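Local atomic coordinates of glycerate dehydrogenase (Bacillus sp. 5mfcol3.1, PDB entry 6P2I), a protein that probably reduces acyclic imino acids, formed in situ by a partner oxidase, to amino acids with NADPH as the hydride donor. Residues A[105-109]-A[270-276]. Residues are numbered along the deposited sequence.
Sequences HVFAL and VLTPGSA. With NAP (NADP nicotinamide-adenine-dinucleotide phosphate), chain C.
The imidazole of H105 lies under A276 like a plate: the CA of A276 sits 3.5 Å from the ring centroid, 13° off the ring normal, a CH-pi contact over the face, with H105 CD2 3.4 Å from A276 CB. A ring used this way can still donate from its edge, and the t rotamer (chi1 -158°, chi2 78°) lets H105 NE2 do so, giving a nearly straight hydrogen bond of 2.9 Å to T272 OG1 (164° at the proton). That hydroxyl, turned to the ring by chi1 of 51°, also bonds D253. One turn along the regular helix, L109 N bonds H105 O at 2.8 Å, and L109 (m, t) carries its CD2 to 3.9 Å from both V270 CG1 and T272 CG2, placing an apolar contact beside the hydrogen bond. The principle at work is that of the Rossmann-type domain of the D-2-hydroxyacid dehydrogenase family, in which a parallel sheet is flanked by helices and cofactor-binding residues follow the C-terminal ends of strands. Here 269-271 is an outermost strand of that sheet; beyond it the chain stays extended through T272, makes an inverse gamma turn centred on P273, passes G274 at positive phi (65°) and swings through roughly a right angle toward the H105 ring. In register, L109 lies across from V270 (CA-CA 6.8 Å) and H105 across from A276 (5.4 Å). From the second subunit, D121 bonds the amide of L271 and R115 the carbonyl of A276. A276 faces the cofactor as well, its CB 3.7 Å from the carboxamide N7N of NAP.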
loop_
_atom_site.group_PDB
_atom_site.type_symbol
_atom_site.label_atom_id
_atom_site.label_comp_id
_atom_site.label_asym_id
_atom_site.label_seq_id
_atom_site.Cartn_x
_atom_site.Cartn_y
_atom_site.Cartn_z
ATOM N N HIS A 105 2.159 -2.279 -7.310
ATOM C CA HIS A 105 0.712 -2.410 -7.208
ATOM C C HIS A 105 0.308 -3.573 -6.326
ATOM O O HIS A 105 -0.743 -3.516 -5.673
ATOM C CB HIS A 105 0.104 -2.590 -8.602
ATOM C CG HIS A 105 -1.336 -2.224 -8.679
ATOM N ND1 HIS A 105 -1.768 -0.916 -8.742
ATOM C CD2 HIS A 105 -2.451 -2.992 -8.745
ATOM C CE1 HIS A 105 -3.085 -0.896 -8.853
ATOM N NE2 HIS A 105 -3.525 -2.142 -8.848
ATOM N N VAL A 106 1.100 -4.651 -6.311
ATOM C CA VAL A 106 0.797 -5.757 -5.411
ATOM C C VAL A 106 0.732 -5.252 -3.973
ATOM O O VAL A 106 -0.182 -5.600 -3.213
ATOM C CB VAL A 106 1.848 -6.875 -5.551
ATOM C CG1 VAL A 106 1.713 -7.892 -4.425
ATOM C CG2 VAL A 106 1.739 -7.572 -6.916
ATOM N N PHE A 107 1.689 -4.410 -3.592
ATOM C CA PHE A 107 1.695 -3.882 -2.232
ATOM C C PHE A 107 0.620 -2.825 -2.041
ATOM O O PHE A 107 0.024 -2.754 -0.966
ATOM C CB PHE A 107 3.092 -3.360 -1.881
ATOM C CG PHE A 107 4.071 -4.465 -1.656
ATOM C CD1 PHE A 107 4.745 -5.050 -2.723
ATOM C CD2 PHE A 107 4.261 -4.969 -0.383
ATOM C CE1 PHE A 107 5.609 -6.097 -2.517
ATOM C CE2 PHE A 107 5.135 -6.024 -0.166
ATOM C CZ PHE A 107 5.813 -6.582 -1.226
ATOM N N ALA A 108 0.319 -2.033 -3.075
ATOM C CA ALA A 108 -0.825 -1.129 -3.000
ATOM C C ALA A 108 -2.102 -1.896 -2.678
ATOM O O ALA A 108 -2.861 -1.522 -1.776
ATOM C CB ALA A 108 -0.983 -0.357 -4.318
ATOM N N LEU A 109 -2.351 -2.991 -3.402
ATOM C CA LEU A 109 -3.552 -3.779 -3.163
ATOM C C LEU A 109 -3.519 -4.466 -1.806
ATOM O O LEU A 109 -4.527 -4.482 -1.091
ATOM C CB LEU A 109 -3.713 -4.826 -4.260
ATOM C CG LEU A 109 -4.115 -4.275 -5.618
ATOM C CD1 LEU A 109 -4.019 -5.392 -6.669
ATOM C CD2 LEU A 109 -5.528 -3.688 -5.573
ATOM N N VAL A 270 -10.712 -5.408 -2.995
ATOM C CA VAL A 270 -10.295 -4.142 -3.574
ATOM C C VAL A 270 -10.030 -4.408 -5.049
ATOM O O VAL A 270 -9.271 -5.322 -5.388
ATOM C CB VAL A 270 -9.046 -3.585 -2.868
ATOM C CG1 VAL A 270 -8.539 -2.325 -3.543
ATOM C CG2 VAL A 270 -9.366 -3.324 -1.389
ATOM N N LEU A 271 -10.681 -3.640 -5.915
ATOM C CA LEU A 271 -10.618 -3.860 -7.355
ATOM C C LEU A 271 -9.910 -2.703 -8.039
ATOM O O LEU A 271 -10.157 -1.540 -7.713
ATOM C CB LEU A 271 -12.026 -4.000 -7.927
ATOM C CG LEU A 271 -12.870 -5.073 -7.256
ATOM C CD1 LEU A 271 -14.296 -5.010 -7.771
ATOM C CD2 LEU A 271 -12.255 -6.450 -7.504
ATOM N N THR A 272 -9.034 -3.021 -8.990
ATOM C CA THR A 272 -8.483 -1.997 -9.861
ATOM C C THR A 272 -8.702 -2.395 -11.319
ATOM O O THR A 272 -8.693 -3.585 -11.653
ATOM C CB THR A 272 -6.993 -1.744 -9.560
ATOM O OG1 THR A 272 -6.251 -2.975 -9.553
ATOM C CG2 THR A 272 -6.846 -1.091 -8.156
ATOM N N PRO A 273 -8.937 -1.426 -12.204
ATOM C CA PRO A 273 -9.362 -1.758 -13.589
ATOM C C PRO A 273 -8.195 -2.031 -14.532
ATOM O O PRO A 273 -8.024 -1.371 -15.566
ATOM C CB PRO A 273 -10.156 -0.506 -13.994
ATOM C CG PRO A 273 -9.415 0.626 -13.286
ATOM C CD PRO A 273 -8.986 0.026 -11.932
ATOM N N GLY A 274 -7.384 -3.034 -14.192
ATOM C CA GLY A 274 -6.199 -3.325 -14.979
ATOM C C GLY A 274 -5.150 -2.231 -14.964
ATOM O O GLY A 274 -4.345 -2.146 -15.889
ATOM N N SER A 275 -5.138 -1.381 -13.937
ATOM C CA SER A 275 -4.270 -0.208 -13.902
ATOM C C SER A 275 -2.915 -0.471 -13.241
ATOM O O SER A 275 -2.127 0.467 -13.081
ATOM C CB SER A 275 -4.988 0.944 -13.186
ATOM O OG SER A 275 -5.447 0.509 -11.905
ATOM N N ALA A 276 -2.621 -1.726 -12.876
ATOM C CA ALA A 276 -1.397 -2.045 -12.139
ATOM C C ALA A 276 -0.145 -1.557 -12.854
ATOM O O ALA A 276 0.824 -1.126 -12.211
ATOM C CB ALA A 276 -1.306 -3.552 -11.909
HETATM P PA NAP C . 7.654 -14.241 -16.720
HETATM O O1A NAP C . 7.484 -15.062 -17.981
HETATM O O2A NAP C . 8.944 -13.513 -16.478
HETATM O O5B NAP C . 7.410 -15.214 -15.475
HETATM C C5B NAP C . 6.369 -16.184 -15.487
HETATM C C4B NAP C . 6.562 -17.070 -14.261
HETATM O O4B NAP C . 5.465 -17.984 -14.215
HETATM C C3B NAP C . 7.834 -17.917 -14.350
HETATM O O3B NAP C . 8.317 -18.183 -13.018
HETATM C C2B NAP C . 7.347 -19.219 -14.939
HETATM O O2B NAP C . 8.171 -20.325 -14.601
HETATM C C1B NAP C . 6.007 -19.310 -14.233
HETATM N N9A NAP C . 5.115 -20.269 -14.905
HETATM C C8A NAP C . 4.802 -20.309 -16.215
HETATM N N7A NAP C . 3.969 -21.348 -16.467
HETATM C C5A NAP C . 3.770 -21.987 -15.299
HETATM C C6A NAP C . 2.999 -23.162 -14.848
HETATM N N6A NAP C . 2.264 -23.882 -15.729
HETATM N N1A NAP C . 3.056 -23.480 -13.539
HETATM C C2A NAP C . 3.783 -22.770 -12.647
HETATM N N3A NAP C . 4.513 -21.687 -12.975
HETATM C C4A NAP C . 4.532 -21.270 -14.273
HETATM O O3 NAP C . 6.360 -13.278 -16.669
HETATM P PN NAP C . 6.229 -11.849 -15.941
HETATM O O1N NAP C . 6.958 -10.793 -16.733
HETATM O O2N NAP C . 6.561 -11.994 -14.472
HETATM O O5D NAP C . 4.656 -11.586 -16.132
HETATM C C5D NAP C . 3.701 -12.493 -15.570
HETATM C C4D NAP C . 2.287 -12.095 -15.973
HETATM O O4D NAP C . 1.974 -10.831 -15.395
HETATM C C3D NAP C . 2.096 -11.855 -17.463
HETATM O O3D NAP C . 1.891 -13.071 -18.198
HETATM C C2D NAP C . 0.886 -10.933 -17.486
HETATM O O2D NAP C . -0.302 -11.709 -17.688
HETATM C C1D NAP C . 0.878 -10.271 -16.106
HETATM N N1N NAP C . 1.031 -8.816 -16.230
HETATM C C2N NAP C . 0.102 -8.007 -15.692
HETATM C C3N NAP C . 0.202 -6.622 -15.805
HETATM C C7N NAP C . -0.865 -5.732 -15.218
HETATM O O7N NAP C . -0.939 -4.568 -15.584
HETATM N N7N NAP C . -1.758 -6.233 -14.352
HETATM C C4N NAP C . 1.291 -6.079 -16.492
HETATM C C5N NAP C . 2.239 -6.938 -17.052
HETATM C C6N NAP C . 2.083 -8.311 -16.897
HETATM P P2B NAP C . 9.478 -20.749 -15.449
HETATM O O1X NAP C . 9.006 -20.898 -16.885
HETATM O O2X NAP C . 10.446 -19.607 -15.286
HETATM O O3X NAP C . 9.936 -22.010 -14.767
#